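Local structure of lipoxygenase (Cyanothece sp., 5EK8) at residues V372-N377 and M386-L391; R376-N381 and V483-F488; K380-L385 and Q475-D480; R539-S544 and D553-C558. The protein probably acts as a non-heme iron 9R-lipoxygenase, inserting molecular oxygen into polyunsaturated fatty acids. All blocks are in the same frame, centred on the assembly; numbering follows the deposited sequence.

In the fold
All four contacts are largely buried. Contacts 1 to 3 all involve the linker between helices 337-377 and 383-391 or the helices it joins: contact 1 closes the two helices on each other, contact 2 sets the linker against helix 482-495, and contact 3 sets the start of helix 383-391 against helix 475-480. Contact 1 is nearest the chain centre and the iron, about 13 Å from the L391 side chain, and is apolar. Farther out, contact 2 gathers backbone N-H groups round a buried carboxylate, while contact 3 mixes a weak amide bond with proline and isoleucine packing. Contact 4 pins a loop to helix 549-574, its L555 touching both I485 of contact 2 and I383 of contact 3.

Contact 1: residues V372-N377 and M386-L391; sequences VACFRN and MLTPHL
C374 and F375 lean on T388 and L391 where helix 337-377, after a short linker, meets helix 383-391: two consecutive helices packed on each other in the helical lipoxygenase domain, their axes 9.9 Å apart and running at 134° to one another. The bump on the first helix is the sulfur of C374. With SG anti to the backbone N (chi1 168°), it projects into a hollow made of the T388 methyl, the CB of L387 and one branch of L391. The first of these lies closest, SG to T388 CG2 at 3.8 Å, and the CD1 of L391 also comes in under C374 CB at 3.7 Å. One residue on, the bump comes from the other helix: T388 CG2 rests over one face of the F375 ring in a CH-pi contact, 4.0 Å from the centroid, displaced toward CE1 and CZ. The hydroxyl of T388 is bonded back to R384 O, within its own helix, so the methyl is what the ring receives. F375 also stacks with W163. An alanine here would probably open a gap above the T388 methyl and leave W163 without its ring partner. The earlier part of helix 337-377 carries the iron ligands H359 and H364. At the ring's edge, F375 CE2 stands 3.9 Å from the carbonyl O of L391.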
# COMPACT_ATOMS: atom_id res chain seq x y z
N VAL A 372 -2.64 7.51 -7.49
CA VAL A 372 -2.19 8.64 -8.28
C VAL A 372 -3.15 8.96 -9.41
O VAL A 372 -3.59 10.11 -9.55
CB VAL A 372 -0.79 8.40 -8.86
CG1 VAL A 372 -0.38 9.56 -9.74
CG2 VAL A 372 0.23 8.19 -7.74
N ALA A 373 -3.50 7.95 -10.21
CA ALA A 373 -4.45 8.16 -11.31
C ALA A 373 -5.78 8.72 -10.80
O ALA A 373 -6.33 9.68 -11.36
CB ALA A 373 -4.68 6.86 -12.05
N CYS A 374 -6.28 8.12 -9.72
CA CYS A 374 -7.56 8.51 -9.13
C CYS A 374 -7.59 9.98 -8.76
O CYS A 374 -8.45 10.73 -9.23
CB CYS A 374 -7.85 7.66 -7.89
SG CYS A 374 -9.21 8.26 -6.87
N PHE A 375 -6.65 10.39 -7.91
CA PHE A 375 -6.61 11.77 -7.46
C PHE A 375 -6.27 12.72 -8.61
O PHE A 375 -6.56 13.91 -8.54
CB PHE A 375 -5.62 11.94 -6.31
CG PHE A 375 -6.14 11.46 -4.99
CD1 PHE A 375 -6.95 12.28 -4.21
CD2 PHE A 375 -5.85 10.19 -4.52
CE1 PHE A 375 -7.44 11.85 -3.00
CE2 PHE A 375 -6.34 9.75 -3.31
CZ PHE A 375 -7.14 10.58 -2.55
N ARG A 376 -5.65 12.18 -9.65
CA ARG A 376 -5.34 12.98 -10.82
C ARG A 376 -6.58 13.33 -11.62
O ARG A 376 -6.70 14.44 -12.13
CB ARG A 376 -4.34 12.26 -11.72
CG ARG A 376 -2.89 12.50 -11.37
CD ARG A 376 -1.97 11.69 -12.28
NE ARG A 376 -1.91 12.25 -13.63
CZ ARG A 376 -0.92 13.03 -14.06
NH1 ARG A 376 0.09 13.33 -13.25
NH2 ARG A 376 -0.94 13.50 -15.30
N ASN A 377 -7.51 12.38 -11.74
CA ASN A 377 -8.58 12.54 -12.74
C ASN A 377 -10.03 12.47 -12.24
O ASN A 377 -10.95 12.73 -13.01
CB ASN A 377 -8.39 11.50 -13.84
CG ASN A 377 -7.03 11.60 -14.51
OD1 ASN A 377 -6.80 12.46 -15.35
ND2 ASN A 377 -6.12 10.70 -14.13
N MET A 386 -16.26 7.23 -4.12
CA MET A 386 -16.21 5.81 -3.82
C MET A 386 -14.77 5.31 -3.67
O MET A 386 -14.51 4.42 -2.86
CB MET A 386 -16.93 5.04 -4.91
CG MET A 386 -16.66 3.55 -4.91
SD MET A 386 -17.62 2.74 -6.19
CE MET A 386 -17.08 1.06 -5.97
N LEU A 387 -13.85 5.91 -4.42
CA LEU A 387 -12.48 5.39 -4.48
C LEU A 387 -11.48 6.12 -3.58
O LEU A 387 -10.63 5.47 -2.95
CB LEU A 387 -11.97 5.43 -5.92
CG LEU A 387 -12.46 4.29 -6.82
CD1 LEU A 387 -11.85 4.41 -8.21
CD2 LEU A 387 -12.12 2.95 -6.20
N THR A 388 -11.57 7.44 -3.50
CA THR A 388 -10.61 8.24 -2.73
C THR A 388 -10.36 7.80 -1.27
O THR A 388 -9.20 7.77 -0.84
CB THR A 388 -11.01 9.73 -2.72
OG1 THR A 388 -12.43 9.85 -2.62
CG2 THR A 388 -10.55 10.41 -4.00
N PRO A 389 -11.42 7.47 -0.50
CA PRO A 389 -11.13 7.11 0.90
C PRO A 389 -10.28 5.85 1.07
O PRO A 389 -9.65 5.67 2.11
CB PRO A 389 -12.52 6.89 1.51
CG PRO A 389 -13.39 6.58 0.35
CD PRO A 389 -12.87 7.42 -0.77
N HIS A 390 -10.25 5.00 0.06
CA HIS A 390 -9.46 3.78 0.12
C HIS A 390 -8.07 3.97 -0.47
O HIS A 390 -7.15 3.22 -0.17
CB HIS A 390 -10.19 2.65 -0.62
CG HIS A 390 -11.60 2.45 -0.17
ND1 HIS A 390 -11.93 1.99 1.08
CD2 HIS A 390 -12.78 2.67 -0.81
CE1 HIS A 390 -13.25 1.93 1.20
NE2 HIS A 390 -13.78 2.33 0.06
N LEU A 391 -7.92 4.99 -1.31
CA LEU A 391 -6.65 5.24 -1.99
C LEU A 391 -5.88 6.39 -1.35
O LEU A 391 -4.73 6.64 -1.71
CB LEU A 391 -6.88 5.52 -3.47
CG LEU A 391 -7.23 4.30 -4.33
CD1 LEU A 391 -7.73 4.72 -5.69
CD2 LEU A 391 -6.02 3.39 -4.47

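Contact 2: residues R376-N381 and V483-F488; sequences RNLRKN and VEIRRF
E484 swings its CG anti to its own carbonyl carbon (chi1 -68°) and carries CD straight onward (chi2 -163°), and the carboxylate at the end meets the backbone of R379, K380 and N381. Three N-H groups of this linker grip it. OE1 takes two of them, from R379 N at 2.8 Å and from N381 N at 2.9 Å; both stand well out of the carboxylate plane, on opposite faces. OE2 is met on its syn side by K380 N, also at 2.9 Å, and accepts from N70 ND2 as well. The linker is thus wrapped round the acid just after helix 337-377 ends.

Next to this polar knot the contact turns apolar. L378 lays CD2 across I485 CD1 at 3.9 Å, while its other methyl, CD1, sits over one face of the F488 ring, offset toward the rim. N377 presses its CB on the backbone of F488, and its amide crosses R487 at about a right angle, OD1 lying 3.3 Å from R487 CB. The other end of that amide, ND2, bonds to D491 farther along helix 482-495. The N381 side chain crosses I485 at about a right angle, its ND2 3.5 Å from I485 CG1 and bonded to E481 O.

The acid is buried yet supplied with four N-H donors, one of them outside the linker. Such surroundings would probably favour its ionised form, the charge being met mainly by N-H groups; the guanidinium of R379 makes no contact, NH2 lying 5.1 Å from E484 OE2, but may add to the stabilisation.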
# COMPACT_ATOMS: atom_id res chain seq x y z
N ARG A 376 -5.65 12.18 -9.65
CA ARG A 376 -5.34 12.98 -10.82
C ARG A 376 -6.58 13.33 -11.62
O ARG A 376 -6.70 14.44 -12.13
CB ARG A 376 -4.34 12.26 -11.72
CG ARG A 376 -2.89 12.50 -11.37
CD ARG A 376 -1.97 11.69 -12.28
NE ARG A 376 -1.91 12.25 -13.63
CZ ARG A 376 -0.92 13.03 -14.06
NH1 ARG A 376 0.09 13.33 -13.25
NH2 ARG A 376 -0.94 13.50 -15.30
N ASN A 377 -7.51 12.38 -11.74
CA ASN A 377 -8.58 12.54 -12.74
C ASN A 377 -10.03 12.47 -12.24
O ASN A 377 -10.95 12.73 -13.01
CB ASN A 377 -8.39 11.50 -13.84
CG ASN A 377 -7.03 11.60 -14.51
OD1 ASN A 377 -6.80 12.46 -15.35
ND2 ASN A 377 -6.12 10.70 -14.13
N LEU A 378 -10.24 12.12 -10.97
CA LEU A 378 -11.60 11.95 -10.47
C LEU A 378 -12.03 13.09 -9.56
O LEU A 378 -11.61 13.17 -8.40
CB LEU A 378 -11.72 10.61 -9.73
CG LEU A 378 -11.49 9.38 -10.60
CD1 LEU A 378 -11.73 8.10 -9.81
CD2 LEU A 378 -12.39 9.43 -11.84
N ARG A 379 -12.89 13.97 -10.08
CA ARG A 379 -13.39 15.11 -9.32
C ARG A 379 -14.92 15.20 -9.32
O ARG A 379 -15.56 14.95 -8.29
CB ARG A 379 -12.80 16.41 -9.87
CG ARG A 379 -11.52 16.82 -9.19
CD ARG A 379 -10.71 17.78 -10.04
NE ARG A 379 -9.32 17.33 -10.10
CZ ARG A 379 -8.72 16.91 -11.21
NH1 ARG A 379 -7.46 16.51 -11.16
NH2 ARG A 379 -9.38 16.89 -12.36
N LYS A 380 -15.50 15.56 -10.46
CA LYS A 380 -16.96 15.67 -10.58
C LYS A 380 -17.65 14.31 -10.57
O LYS A 380 -18.81 14.19 -10.17
CB LYS A 380 -17.33 16.43 -11.85
CG LYS A 380 -17.08 17.92 -11.79
CD LYS A 380 -17.93 18.65 -12.82
CE LYS A 380 -17.73 20.16 -12.74
NZ LYS A 380 -18.69 20.88 -13.61
N ASN A 381 -16.93 13.28 -11.02
CA ASN A 381 -17.50 11.94 -11.12
C ASN A 381 -17.63 11.25 -9.75
O ASN A 381 -16.64 11.08 -9.04
CB ASN A 381 -16.67 11.08 -12.07
CG ASN A 381 -17.43 9.87 -12.58
OD1 ASN A 381 -17.93 9.06 -11.80
ND2 ASN A 381 -17.53 9.76 -13.90
N VAL A 483 -15.94 11.22 -18.98
CA VAL A 483 -14.66 11.69 -19.49
C VAL A 483 -13.57 11.54 -18.44
O VAL A 483 -12.42 11.18 -18.74
CB VAL A 483 -14.75 13.16 -19.95
CG1 VAL A 483 -13.37 13.75 -20.20
CG2 VAL A 483 -15.61 13.25 -21.21
N GLU A 484 -13.94 11.80 -17.19
CA GLU A 484 -13.03 11.62 -16.06
C GLU A 484 -12.59 10.16 -15.97
O GLU A 484 -11.42 9.87 -15.75
CB GLU A 484 -13.68 12.08 -14.75
CG GLU A 484 -13.90 13.58 -14.67
CD GLU A 484 -14.16 14.07 -13.25
OE1 GLU A 484 -14.32 13.23 -12.35
OE2 GLU A 484 -14.20 15.31 -13.04
N ILE A 485 -13.54 9.24 -16.15
CA ILE A 485 -13.21 7.82 -16.14
C ILE A 485 -12.25 7.47 -17.27
O ILE A 485 -11.34 6.66 -17.08
CB ILE A 485 -14.47 6.94 -16.27
CG1 ILE A 485 -15.45 7.24 -15.13
CG2 ILE A 485 -14.08 5.46 -16.29
CD1 ILE A 485 -14.85 7.11 -13.74
N ARG A 486 -12.42 8.11 -18.42
CA ARG A 486 -11.51 7.86 -19.53
C ARG A 486 -10.10 8.35 -19.22
O ARG A 486 -9.13 7.64 -19.46
CB ARG A 486 -12.01 8.52 -20.82
CG ARG A 486 -11.13 8.19 -22.02
CD ARG A 486 -11.68 8.73 -23.33
NE ARG A 486 -10.85 8.30 -24.45
CZ ARG A 486 -11.18 8.44 -25.73
NH1 ARG A 486 -12.33 9.00 -26.07
NH2 ARG A 486 -10.36 8.01 -26.68
N ARG A 487 -9.98 9.57 -18.69
CA ARG A 487 -8.67 10.12 -18.34
C ARG A 487 -7.99 9.27 -17.27
O ARG A 487 -6.77 9.06 -17.30
CB ARG A 487 -8.80 11.57 -17.87
CG ARG A 487 -9.26 12.50 -18.97
CD ARG A 487 -8.29 12.49 -20.14
NE ARG A 487 -8.84 13.17 -21.31
CZ ARG A 487 -9.50 12.56 -22.29
NH1 ARG A 487 -9.67 11.25 -22.25
NH2 ARG A 487 -9.97 13.26 -23.31
N PHE A 488 -8.80 8.79 -16.33
CA PHE A 488 -8.38 7.86 -15.28
C PHE A 488 -7.77 6.60 -15.89
O PHE A 488 -6.62 6.22 -15.59
CB PHE A 488 -9.60 7.53 -14.41
CG PHE A 488 -9.35 6.51 -13.34
CD1 PHE A 488 -8.47 6.75 -12.30
CD2 PHE A 488 -10.05 5.31 -13.35
CE1 PHE A 488 -8.27 5.81 -11.30
CE2 PHE A 488 -9.84 4.36 -12.35
CZ PHE A 488 -8.95 4.61 -11.32

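Contact 3: residues K380-L385 and Q475-D480; sequences KNPIRL and QQAIAD
The amide nitrogen of N381 is shared by two carbonyl oxygens, a weak bond to I478 O at 3.2 Å, bent to 132° at the hydrogen, and a hydrogen bond to E481 O. The same side chain forms an Asx turn at the start of helix 383-391: OD1 accepts from I383 N at 3.2 Å in a nearly straight bond, 171°, in the carbonyl plane on a lone pair. One amide thus works in two directions: its oxygen caps the helix that follows and its nitrogen is turned to carbonyls near the end of helix 475-480. The backbone closes the same turn through R384 N and N381 O.

P382 supplies the shape of the contact. Its ring points at the neighbouring helix and fits its CG between two side chains, 3.5 Å from A477 CB and equally far from I478 CG1, crossing the isoleucine obliquely. CD of the ring flanks the A477 methyl too, while H474 touches the proline from the loop before that helix. The contact therefore joins the entry of one helix to the flank of a short one, and helix 451-473 lines it through F471, which touches both isoleucines. Beyond the proline, I478 runs its CD1 out anti to CA (chi2 -177°), where it meets the I383 side chain, CD1 to CD1 at 3.8 Å.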
# COMPACT_ATOMS: atom_id res chain seq x y z
N LYS A 380 -15.50 15.56 -10.46
CA LYS A 380 -16.96 15.67 -10.58
C LYS A 380 -17.65 14.31 -10.57
O LYS A 380 -18.81 14.19 -10.17
CB LYS A 380 -17.33 16.43 -11.85
CG LYS A 380 -17.08 17.92 -11.79
CD LYS A 380 -17.93 18.65 -12.82
CE LYS A 380 -17.73 20.16 -12.74
NZ LYS A 380 -18.69 20.88 -13.61
N ASN A 381 -16.93 13.28 -11.02
CA ASN A 381 -17.50 11.94 -11.12
C ASN A 381 -17.63 11.25 -9.75
O ASN A 381 -16.64 11.08 -9.04
CB ASN A 381 -16.67 11.08 -12.07
CG ASN A 381 -17.43 9.87 -12.58
OD1 ASN A 381 -17.93 9.06 -11.80
ND2 ASN A 381 -17.53 9.76 -13.90
N PRO A 382 -18.86 10.84 -9.39
CA PRO A 382 -19.21 10.18 -8.13
C PRO A 382 -18.28 9.04 -7.74
O PRO A 382 -18.13 8.77 -6.55
CB PRO A 382 -20.63 9.64 -8.40
CG PRO A 382 -21.00 10.08 -9.79
CD PRO A 382 -20.05 11.16 -10.19
N ILE A 383 -17.66 8.39 -8.72
CA ILE A 383 -16.73 7.29 -8.45
C ILE A 383 -15.58 7.77 -7.56
O ILE A 383 -15.02 6.99 -6.77
CB ILE A 383 -16.19 6.69 -9.76
CG1 ILE A 383 -17.32 5.96 -10.49
CG2 ILE A 383 -15.06 5.71 -9.50
CD1 ILE A 383 -17.90 4.81 -9.70
N ARG A 384 -15.23 9.05 -7.67
CA ARG A 384 -14.29 9.68 -6.75
C ARG A 384 -14.67 9.41 -5.30
O ARG A 384 -13.88 8.86 -4.52
CB ARG A 384 -14.23 11.18 -6.99
CG ARG A 384 -13.55 11.94 -5.86
CD ARG A 384 -14.19 13.30 -5.65
NE ARG A 384 -13.25 14.26 -5.08
CZ ARG A 384 -13.44 15.57 -5.08
NH1 ARG A 384 -12.53 16.37 -4.55
NH2 ARG A 384 -14.54 16.08 -5.62
N LEU A 385 -15.90 9.77 -4.96
CA LEU A 385 -16.45 9.59 -3.62
C LEU A 385 -16.35 8.14 -3.16
O LEU A 385 -16.34 7.85 -1.96
CB LEU A 385 -17.91 10.04 -3.58
CG LEU A 385 -18.22 11.45 -3.07
CD1 LEU A 385 -17.26 12.47 -3.65
CD2 LEU A 385 -19.65 11.83 -3.39
N GLN A 475 -25.89 6.58 -11.36
CA GLN A 475 -25.74 6.24 -12.78
C GLN A 475 -25.67 7.46 -13.69
O GLN A 475 -24.77 7.57 -14.53
CB GLN A 475 -26.89 5.33 -13.22
CG GLN A 475 -26.99 5.15 -14.73
CD GLN A 475 -28.34 5.60 -15.28
OE1 GLN A 475 -29.37 5.42 -14.63
NE2 GLN A 475 -28.32 6.20 -16.47
N GLN A 476 -26.62 8.37 -13.52
CA GLN A 476 -26.69 9.56 -14.37
C GLN A 476 -25.44 10.41 -14.24
O GLN A 476 -24.87 10.85 -15.25
CB GLN A 476 -27.93 10.39 -14.02
CG GLN A 476 -28.25 11.46 -15.05
CD GLN A 476 -28.32 10.90 -16.46
OE1 GLN A 476 -28.82 9.80 -16.70
NE2 GLN A 476 -27.79 11.67 -17.41
N ALA A 477 -25.00 10.65 -13.01
CA ALA A 477 -23.81 11.46 -12.77
C ALA A 477 -22.54 10.75 -13.25
O ALA A 477 -21.64 11.39 -13.80
CB ALA A 477 -23.70 11.81 -11.30
N ILE A 478 -22.48 9.44 -13.03
CA ILE A 478 -21.34 8.65 -13.48
C ILE A 478 -21.19 8.72 -15.00
O ILE A 478 -20.08 8.85 -15.51
CB ILE A 478 -21.47 7.17 -13.04
CG1 ILE A 478 -21.29 7.05 -11.53
CG2 ILE A 478 -20.44 6.30 -13.75
CD1 ILE A 478 -21.33 5.62 -11.03
N ALA A 479 -22.31 8.66 -15.71
CA ALA A 479 -22.29 8.75 -17.17
C ALA A 479 -22.00 10.17 -17.66
O ALA A 479 -21.25 10.35 -18.62
CB ALA A 479 -23.61 8.26 -17.74
N ASP A 480 -22.59 11.16 -17.01
CA ASP A 480 -22.44 12.56 -17.40
C ASP A 480 -20.99 13.03 -17.38
O ASP A 480 -20.59 13.89 -18.16
CB ASP A 480 -23.28 13.47 -16.49
CG ASP A 480 -24.76 13.43 -16.82
OD1 ASP A 480 -25.12 12.81 -17.84
OD2 ASP A 480 -25.55 14.03 -16.07

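Contact 4: residues R539-S544 and D553-C558; sequences RPITNS and DNLKQC
I541 packs its side chain on helix 549-574, overlapping L555 and C558. Its CG2 branch sits against the helix backbone, 3.6 Å from L555 N, and close to L555 CB. The longer branch is extended, CD1 anti to CA (chi2 167°), and ends at the next turn, 3.7 Å from C558 SG and 3.8 Å from L555 CD1. The isoleucine thus bridges L555 and C558, three residues apart on the helix, both its methyl ends touching L555 and CD1 reaching on to C558.

N554, one residue before L555, secures the backbone of the same loop residue. Its ND2 gives a straight hydrogen bond to I541 O, 3.1 Å long and 168° at the hydrogen; the acceptor lies in the plane of the N554 amide, whereas the nitrogen is tilted out of the carbonyl plane. An alanine here would probably leave I541 O without its mate, and the loop is likely to be held less firmly to the helix.

The loop runs from strand 534-535 into helix 549-574, so this contact folds it back on the helix that it leads into. Helix 482-495 covers the loop through S489, which bonds to I541 N, and through F488 on I541, while helix 451-473 packs F471 on L555.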
# COMPACT_ATOMS: atom_id res chain seq x y z
N ARG A 539 -4.90 -3.09 -18.08
CA ARG A 539 -5.86 -3.02 -19.17
C ARG A 539 -6.76 -1.79 -19.04
O ARG A 539 -7.12 -1.40 -17.93
CB ARG A 539 -6.70 -4.29 -19.22
CG ARG A 539 -5.89 -5.54 -19.50
CD ARG A 539 -6.78 -6.78 -19.56
NE ARG A 539 -6.03 -7.98 -19.89
CZ ARG A 539 -5.44 -8.77 -19.00
NH1 ARG A 539 -5.51 -8.48 -17.70
NH2 ARG A 539 -4.78 -9.85 -19.40
N PRO A 540 -7.11 -1.16 -20.18
CA PRO A 540 -7.97 0.03 -20.16
C PRO A 540 -9.42 -0.25 -19.76
O PRO A 540 -10.01 -1.22 -20.23
CB PRO A 540 -7.90 0.53 -21.61
CG PRO A 540 -7.60 -0.70 -22.40
CD PRO A 540 -6.69 -1.52 -21.54
N ILE A 541 -9.96 0.60 -18.90
CA ILE A 541 -11.35 0.52 -18.47
C ILE A 541 -12.27 0.98 -19.59
O ILE A 541 -13.32 0.39 -19.86
CB ILE A 541 -11.60 1.37 -17.20
CG1 ILE A 541 -10.80 0.81 -16.02
CG2 ILE A 541 -13.08 1.45 -16.87
CD1 ILE A 541 -10.72 1.75 -14.84
N THR A 542 -11.86 2.05 -20.26
CA THR A 542 -12.66 2.61 -21.34
C THR A 542 -11.78 3.39 -22.33
O THR A 542 -10.67 3.81 -22.00
CB THR A 542 -13.76 3.52 -20.79
OG1 THR A 542 -14.62 3.95 -21.86
CG2 THR A 542 -13.15 4.73 -20.11
N ASN A 543 -12.29 3.57 -23.54
CA ASN A 543 -11.61 4.38 -24.55
C ASN A 543 -12.61 5.25 -25.29
O ASN A 543 -12.35 5.69 -26.41
CB ASN A 543 -10.84 3.50 -25.54
CG ASN A 543 -9.42 3.20 -25.08
OD1 ASN A 543 -9.03 2.04 -24.95
ND2 ASN A 543 -8.64 4.25 -24.83
N SER A 544 -13.76 5.48 -24.66
CA SER A 544 -14.80 6.32 -25.24
C SER A 544 -15.26 7.38 -24.24
O SER A 544 -15.00 7.27 -23.03
CB SER A 544 -15.98 5.47 -25.70
OG SER A 544 -16.16 4.34 -24.86
N ASP A 553 -19.09 -2.28 -16.67
CA ASP A 553 -18.69 -3.51 -15.99
C ASP A 553 -17.19 -3.52 -15.70
O ASP A 553 -16.76 -3.94 -14.62
CB ASP A 553 -19.07 -4.74 -16.81
CG ASP A 553 -20.56 -4.98 -16.84
OD1 ASP A 553 -21.26 -4.50 -15.92
OD2 ASP A 553 -21.04 -5.65 -17.78
N ASN A 554 -16.41 -3.04 -16.66
CA ASN A 554 -14.97 -2.86 -16.47
C ASN A 554 -14.67 -2.00 -15.26
O ASN A 554 -13.86 -2.37 -14.40
CB ASN A 554 -14.35 -2.22 -17.72
CG ASN A 554 -13.99 -3.24 -18.78
OD1 ASN A 554 -14.15 -4.44 -18.59
ND2 ASN A 554 -13.51 -2.75 -19.92
N LEU A 555 -15.33 -0.84 -15.19
CA LEU A 555 -15.13 0.09 -14.09
C LEU A 555 -15.54 -0.54 -12.75
O LEU A 555 -14.81 -0.41 -11.77
CB LEU A 555 -15.92 1.37 -14.33
CG LEU A 555 -15.61 2.50 -13.35
CD1 LEU A 555 -14.11 2.80 -13.35
CD2 LEU A 555 -16.41 3.75 -13.69
N LYS A 556 -16.68 -1.21 -12.73
CA LYS A 556 -17.14 -1.90 -11.53
C LYS A 556 -16.11 -2.91 -11.04
O LYS A 556 -15.85 -3.02 -9.84
CB LYS A 556 -18.48 -2.60 -11.79
CG LYS A 556 -19.63 -1.65 -12.07
CD LYS A 556 -20.68 -2.31 -12.95
CE LYS A 556 -21.67 -3.11 -12.14
NZ LYS A 556 -22.70 -2.24 -11.51
N GLN A 557 -15.52 -3.65 -11.97
CA GLN A 557 -14.52 -4.66 -11.61
C GLN A 557 -13.25 -4.01 -11.06
O GLN A 557 -12.69 -4.48 -10.07
CB GLN A 557 -14.18 -5.54 -12.81
CG GLN A 557 -12.96 -6.44 -12.62
CD GLN A 557 -13.06 -7.36 -11.40
OE1 GLN A 557 -14.15 -7.65 -10.92
NE2 GLN A 557 -11.91 -7.82 -10.91
N CYS A 558 -12.81 -2.93 -11.71
CA CYS A 558 -11.63 -2.21 -11.26
C CYS A 558 -11.85 -1.67 -9.84
O CYS A 558 -10.97 -1.75 -8.98
CB CYS A 558 -11.29 -1.08 -12.23
SG CYS A 558 -9.74 -0.21 -11.88